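Local coordinates for hypothetical protein (Vibrio sp. DAT722, PDB 2Q73) that is probably a magnesium-dependent nucleoside triphosphate pyrophosphohydrolase of the MazG family, a putative house-cleaning enzyme encoded within an integron array, at residues 8-13 and 69-74; 64-69 and 75-80. All blocks are in the same frame, centred on the assembly; numbering follows the deposited sequence.

Interaction 1. Residues 8-13 and 69-74; sequences SHIKEF and LANIHG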
loop_
_atom_site.group_PDB
_atom_site.type_symbol
_atom_site.label_atom_id
_atom_site.label_comp_id
_atom_site.label_asym_id
_atom_site.label_seq_id
_atom_site.Cartn_x
_atom_site.Cartn_y
_atom_site.Cartn_z
ATOM N N SER C 8 -18.596 -11.572 11.128
ATOM C CA SER C 8 -19.641 -12.511 10.718
ATOM C C SER C 8 -20.735 -11.853 9.869
ATOM O O SER C 8 -21.252 -12.482 8.947
ATOM C CB SER C 8 -20.209 -13.313 11.903
ATOM O OG SER C 8 -20.962 -12.492 12.759
ATOM N N HIS C 9 -21.058 -10.589 10.147
ATOM C CA HIS C 9 -21.994 -9.825 9.310
ATOM C C HIS C 9 -21.432 -9.591 7.896
ATOM O O HIS C 9 -22.157 -9.698 6.908
ATOM C CB HIS C 9 -22.398 -8.503 9.995
ATOM C CG HIS C 9 -23.384 -8.674 11.111
ATOM N ND1 HIS C 9 -24.151 -7.633 11.593
ATOM C CD2 HIS C 9 -23.748 -9.767 11.827
ATOM C CE1 HIS C 9 -24.930 -8.075 12.565
ATOM N NE2 HIS C 9 -24.705 -9.366 12.727
ATOM N N ILE C 10 -20.136 -9.307 7.799
ATOM C CA ILE C 10 -19.497 -9.136 6.498
ATOM C C ILE C 10 -19.498 -10.466 5.735
ATOM O O ILE C 10 -19.814 -10.495 4.541
ATOM C CB ILE C 10 -18.081 -8.555 6.631
ATOM C CG1 ILE C 10 -18.154 -7.101 7.116
ATOM C CG2 ILE C 10 -17.299 -8.649 5.280
ATOM C CD1 ILE C 10 -16.772 -6.478 7.383
ATOM N N LYS C 11 -19.184 -11.562 6.427
ATOM C CA LYS C 11 -19.257 -12.897 5.813
ATOM C C LYS C 11 -20.630 -13.222 5.221
ATOM O O LYS C 11 -20.708 -13.786 4.130
ATOM C CB LYS C 11 -18.830 -13.998 6.791
ATOM C CG LYS C 11 -18.688 -15.351 6.114
ATOM C CD LYS C 11 -17.982 -16.370 6.964
ATOM C CE LYS C 11 -17.969 -17.699 6.229
ATOM N NZ LYS C 11 -17.209 -18.732 6.966
ATOM N N GLU C 12 -21.702 -12.872 5.935
ATOM C CA GLU C 12 -23.083 -13.081 5.461
ATOM C C GLU C 12 -23.380 -12.358 4.147
ATOM O O GLU C 12 -24.127 -12.852 3.305
ATOM C CB GLU C 12 -24.093 -12.599 6.511
ATOM C CG GLU C 12 -24.227 -13.478 7.748
ATOM C CD GLU C 12 -25.302 -12.963 8.733
ATOM O OE1 GLU C 12 -25.152 -11.854 9.318
ATOM O OE2 GLU C 12 -26.299 -13.679 8.921
ATOM N N PHE C 13 -22.792 -11.175 4.008
ATOM C CA PHE C 13 -23.015 -10.249 2.906
ATOM C C PHE C 13 -22.065 -10.489 1.709
ATOM O O PHE C 13 -22.432 -10.287 0.552
ATOM C CB PHE C 13 -22.765 -8.827 3.443
ATOM C CG PHE C 13 -22.873 -7.744 2.403
ATOM C CD1 PHE C 13 -24.110 -7.451 1.816
ATOM C CD2 PHE C 13 -21.756 -7.004 2.030
ATOM C CE1 PHE C 13 -24.222 -6.451 0.860
ATOM C CE2 PHE C 13 -21.861 -6.001 1.068
ATOM C CZ PHE C 13 -23.104 -5.730 0.482
ATOM N N LEU C 69 -10.997 -10.324 4.281
ATOM C CA LEU C 69 -9.818 -11.193 4.125
ATOM C C LEU C 69 -9.708 -12.208 5.254
ATOM O O LEU C 69 -9.297 -13.348 5.032
ATOM C CB LEU C 69 -8.543 -10.358 4.056
ATOM C CG LEU C 69 -8.276 -9.700 2.694
ATOM C CD1 LEU C 69 -7.313 -8.525 2.840
ATOM C CD2 LEU C 69 -7.709 -10.769 1.736
ATOM N N ALA C 70 -10.060 -11.799 6.475
ATOM C CA ALA C 70 -10.002 -12.744 7.583
ATOM C C ALA C 70 -10.938 -13.923 7.308
ATOM O O ALA C 70 -10.573 -15.096 7.540
ATOM C CB ALA C 70 -10.331 -12.062 8.909
ATOM N N ASN C 71 -12.140 -13.623 6.816
ATOM C CA ASN C 71 -13.100 -14.670 6.487
ATOM C C ASN C 71 -12.545 -15.625 5.423
ATOM O O ASN C 71 -12.621 -16.852 5.581
ATOM C CB ASN C 71 -14.423 -14.054 6.017
ATOM C CG ASN C 71 -15.156 -13.332 7.127
ATOM O OD1 ASN C 71 -15.134 -13.763 8.286
ATOM N ND2 ASN C 71 -15.836 -12.246 6.780
ATOM N N ILE C 72 -12.020 -15.042 4.347
ATOM C CA ILE C 72 -11.389 -15.757 3.216
ATOM C C ILE C 72 -10.277 -16.706 3.681
ATOM O O ILE C 72 -10.162 -17.835 3.180
ATOM C CB ILE C 72 -10.858 -14.710 2.125
ATOM C CG1 ILE C 72 -12.033 -14.005 1.439
ATOM C CG2 ILE C 72 -9.971 -15.331 1.049
ATOM C CD1 ILE C 72 -13.143 -14.925 1.001
ATOM N N HIS C 73 -9.477 -16.249 4.646
ATOM C CA HIS C 73 -8.260 -16.950 5.051
ATOM C C HIS C 73 -8.410 -17.752 6.329
ATOM O O HIS C 73 -7.410 -18.181 6.905
ATOM C CB HIS C 73 -7.084 -15.969 5.149
ATOM C CG HIS C 73 -6.655 -15.442 3.817
ATOM N ND1 HIS C 73 -5.830 -16.154 2.974
ATOM C CD2 HIS C 73 -6.965 -14.300 3.161
ATOM C CE1 HIS C 73 -5.628 -15.457 1.869
ATOM N NE2 HIS C 73 -6.306 -14.329 1.957
ATOM N N GLY C 74 -9.655 -17.951 6.758
ATOM C CA GLY C 74 -9.959 -18.781 7.926
ATOM C C GLY C 74 -9.458 -18.208 9.234
ATOM O O GLY C 74 -9.132 -18.954 10.171
#
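Asn-71 turns its amide across to Lys-11 with CG beside its own backbone N and opposite the carbonyl carbon (chi1 -68°). On the other helix the backbone points Lys-11 CB at that amide, and a chi1 of -171° with an extended chain carries CG and CD on past it. Lys-11 and Asn-71 are the nearest backbone pair, with their CA atoms 6.4 Å apart. The touching is done by aliphatic carbons against the amide: Lys-11 CB lies 3.5 Å from Asn-71 ND2 and 3.7 Å from Asn-71 CG, and further out Lys-11 CD comes within 4.1 Å of Asn-71 OD1. No hydrogen bond joins the two segments. Lys-11 N and Asn-71 ND2 approach to 3.4 Å, but both are donors. The buried amide is satisfied just beyond the segments instead, OD1 accepting from Gln-7 NE2 of the same N-terminal helix. Lys-11 also makes a cation-pi contact with Tyr-15. One residue back, buried Ile-10 adds CG2 at 4.2 Å from Asn-71 ND2, the two side chains crossing at about a right angle.

Just past this contact helix 55-72 ends in a Schellman motif, with Gly-74 as the C-prime residue at positive phi: Val-75 N reaches back to Ala-70 O, and Gly-74 N makes a weak bond to Asn-71 O. The contact thus packs helix 3-13 against the C-terminal turn of helix 55-72. Ile-10 fills the seam further back, on Tyr-64, Cys-67 and Ala-68; Leu-69 and Ile-72 pack on helix 20-39, and His-73 bonds through ND1 to Ser-43 OG of a second subunit.

Interaction 2. Residues 64-69 and 75-80; sequences YYVCAL and VNLEKT
Leu-77 reaches helix 55-72 with a single methyl, CD1, which settles beside Cys-67 and Val-66. Its CG stands beside the backbone N and opposite the carbonyl carbon (chi1 -71°), and the second torsion stretches CD1 away from its own backbone. CD1 is 4.0 Å from Cys-67 SG and equally close to Cys-67 CA, so it rests on the helix backbone as well as on the sulfur. Val-66 borders the same methyl through its CG1 branch, 4.4 Å from Leu-77 CD1, and the contact is purely apolar and buried.

Leu-77 is the first residue of helix 77-90, whose start is capped by Asn-76. With CG opposite its backbone N (chi1 -179°), the Asn-76 side chain brings OD1 over the first turn, where it accepts from Lys-79 N at 3.0 Å. That bond is nearly straight at the hydrogen (172°), although the donor sits well above the plane of the amide. The carbonyl of Asn-76 is gripped twice by one residue, Thr-80 OG1 donating to Asn-76 O at 2.8 Å and Thr-80 N to the same oxygen at 2.9 Å.

Helix 77-90 begins against helix 55-72 after a four-residue connection, so the contact joins two consecutive helices. Cys-67 also touches Leu-6 and Ile-10 of helix 3-13; Ala-68 and Leu-69 pack on helix 20-39, while Val-66 meets Val-62 and Thr-80 meets Ala-56 of a second subunit.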
loop_
_atom_site.group_PDB
_atom_site.type_symbol
_atom_site.label_atom_id
_atom_site.label_comp_id
_atom_site.label_asym_id
_atom_site.label_seq_id
_atom_site.Cartn_x
_atom_site.Cartn_y
_atom_site.Cartn_z
ATOM N N TYR C 64 -13.142 -3.022 6.560
ATOM C CA TYR C 64 -14.052 -3.927 5.864
ATOM C C TYR C 64 -13.249 -5.011 5.155
ATOM O O TYR C 64 -13.550 -6.190 5.293
ATOM C CB TYR C 64 -14.915 -3.172 4.851
ATOM C CG TYR C 64 -15.845 -4.083 4.063
ATOM C CD1 TYR C 64 -17.154 -4.299 4.479
ATOM C CD2 TYR C 64 -15.404 -4.734 2.897
ATOM C CE1 TYR C 64 -18.013 -5.141 3.764
ATOM C CE2 TYR C 64 -16.250 -5.568 2.178
ATOM C CZ TYR C 64 -17.553 -5.763 2.615
ATOM O OH TYR C 64 -18.403 -6.600 1.921
ATOM N N TYR C 65 -12.214 -4.615 4.417
ATOM C CA TYR C 65 -11.404 -5.608 3.692
ATOM C C TYR C 65 -10.500 -6.454 4.580
ATOM O O TYR C 65 -10.266 -7.613 4.261
ATOM C CB TYR C 65 -10.696 -4.985 2.478
ATOM C CG TYR C 65 -11.712 -4.744 1.411
ATOM C CD1 TYR C 65 -12.228 -3.457 1.176
ATOM C CD2 TYR C 65 -12.266 -5.831 0.707
ATOM C CE1 TYR C 65 -13.228 -3.257 0.203
ATOM C CE2 TYR C 65 -13.257 -5.651 -0.230
ATOM C CZ TYR C 65 -13.732 -4.365 -0.475
ATOM O OH TYR C 65 -14.682 -4.214 -1.424
ATOM N N VAL C 66 -10.044 -5.895 5.709
ATOM C CA VAL C 66 -9.352 -6.687 6.728
ATOM C C VAL C 66 -10.289 -7.807 7.244
ATOM O O VAL C 66 -9.892 -8.966 7.302
ATOM C CB VAL C 66 -8.784 -5.801 7.872
ATOM C CG1 VAL C 66 -8.387 -6.646 9.077
ATOM C CG2 VAL C 66 -7.555 -5.003 7.386
ATOM N N CYS C 67 -11.533 -7.462 7.584
ATOM C CA CYS C 67 -12.510 -8.494 8.002
ATOM C C CYS C 67 -12.837 -9.482 6.873
ATOM O O CYS C 67 -12.943 -10.696 7.115
ATOM C CB CYS C 67 -13.792 -7.853 8.513
ATOM S SG CYS C 67 -13.561 -6.958 10.066
ATOM N N ALA C 68 -13.010 -8.965 5.658
ATOM C CA ALA C 68 -13.367 -9.825 4.521
ATOM C C ALA C 68 -12.230 -10.812 4.244
ATOM O O ALA C 68 -12.470 -12.003 4.045
ATOM C CB ALA C 68 -13.677 -9.005 3.297
ATOM N N LEU C 69 -10.997 -10.324 4.281
ATOM C CA LEU C 69 -9.818 -11.193 4.125
ATOM C C LEU C 69 -9.708 -12.208 5.254
ATOM O O LEU C 69 -9.297 -13.348 5.032
ATOM C CB LEU C 69 -8.543 -10.358 4.056
ATOM C CG LEU C 69 -8.276 -9.700 2.694
ATOM C CD1 LEU C 69 -7.313 -8.525 2.840
ATOM C CD2 LEU C 69 -7.709 -10.769 1.736
ATOM N N VAL C 75 -9.405 -16.880 9.302
ATOM C CA VAL C 75 -8.919 -16.196 10.501
ATOM C C VAL C 75 -10.060 -15.707 11.407
ATOM O O VAL C 75 -11.028 -15.110 10.935
ATOM C CB VAL C 75 -8.001 -15.006 10.147
ATOM C CG1 VAL C 75 -7.516 -14.323 11.435
ATOM C CG2 VAL C 75 -6.824 -15.473 9.281
ATOM N N ASN C 76 -9.915 -15.950 12.704
ATOM C CA ASN C 76 -10.814 -15.406 13.713
ATOM C C ASN C 76 -10.098 -14.216 14.368
ATOM O O ASN C 76 -9.147 -14.395 15.131
ATOM C CB ASN C 76 -11.176 -16.493 14.739
ATOM C CG ASN C 76 -12.143 -16.003 15.822
ATOM O OD1 ASN C 76 -12.136 -14.839 16.211
ATOM N ND2 ASN C 76 -12.964 -16.906 16.319
ATOM N N LEU C 77 -10.556 -13.007 14.061
ATOM C CA LEU C 77 -9.839 -11.797 14.486
ATOM C C LEU C 77 -9.895 -11.590 15.999
ATOM O O LEU C 77 -8.907 -11.179 16.612
ATOM C CB LEU C 77 -10.315 -10.548 13.722
ATOM C CG LEU C 77 -9.893 -10.481 12.254
ATOM C CD1 LEU C 77 -10.730 -9.448 11.500
ATOM C CD2 LEU C 77 -8.392 -10.213 12.106
ATOM N N GLU C 78 -11.051 -11.888 16.596
ATOM C CA GLU C 78 -11.229 -11.759 18.042
ATOM C C GLU C 78 -10.301 -12.727 18.782
ATOM O O GLU C 78 -9.629 -12.332 19.726
ATOM C CB GLU C 78 -12.705 -11.927 18.417
ATOM C CG GLU C 78 -13.026 -11.952 19.926
ATOM C CD GLU C 78 -12.794 -10.626 20.645
ATOM O OE1 GLU C 78 -12.547 -9.585 19.996
ATOM O OE2 GLU C 78 -12.871 -10.632 21.895
ATOM N N LYS C 79 -10.234 -13.976 18.324
ATOM C CA LYS C 79 -9.330 -14.967 18.924
ATOM C C LYS C 79 -7.861 -14.573 18.736
ATOM O O LYS C 79 -7.051 -14.720 19.661
ATOM C CB LYS C 79 -9.593 -16.372 18.368
ATOM C CG LYS C 79 -8.858 -17.499 19.100
ATOM C CD LYS C 79 -9.405 -17.714 20.512
ATOM C CE LYS C 79 -8.719 -18.888 21.211
ATOM N NZ LYS C 79 -9.321 -19.157 22.541
ATOM N N THR C 80 -7.535 -14.076 17.539
ATOM C CA THR C 80 -6.185 -13.590 17.234
ATOM C C THR C 80 -5.819 -12.436 18.172
ATOM O O THR C 80 -4.724 -12.421 18.753
ATOM C CB THR C 80 -6.025 -13.187 15.740
ATOM O OG1 THR C 80 -6.333 -14.320 14.916
ATOM C CG2 THR C 80 -4.605 -12.741 15.452
#

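In the fold
Interactions 1 and 2 lie on one side of the chain's centre, their own centres about 7 Å apart; both use helix 55-72, and their segments overlap at Leu-69. The seam between them is tight, with Ile-10 CD1 3.5 Å from Cys-67 CB. A probable hydrogen bond of 2.8 Å runs from Val-75 N to Ala-70 O. Gln-7 ties the two together, bonding to Asn-71 in one and to Val-75 O and Leu-77 N in the other. Neither reaches the metal: the side chains of Ile-10 and Val-66 are each about 13 Å from the magnesium ion bound by Glu-30, Glu-33, Glu-58 and Asp-61, the last two of which belong to helix 55-72.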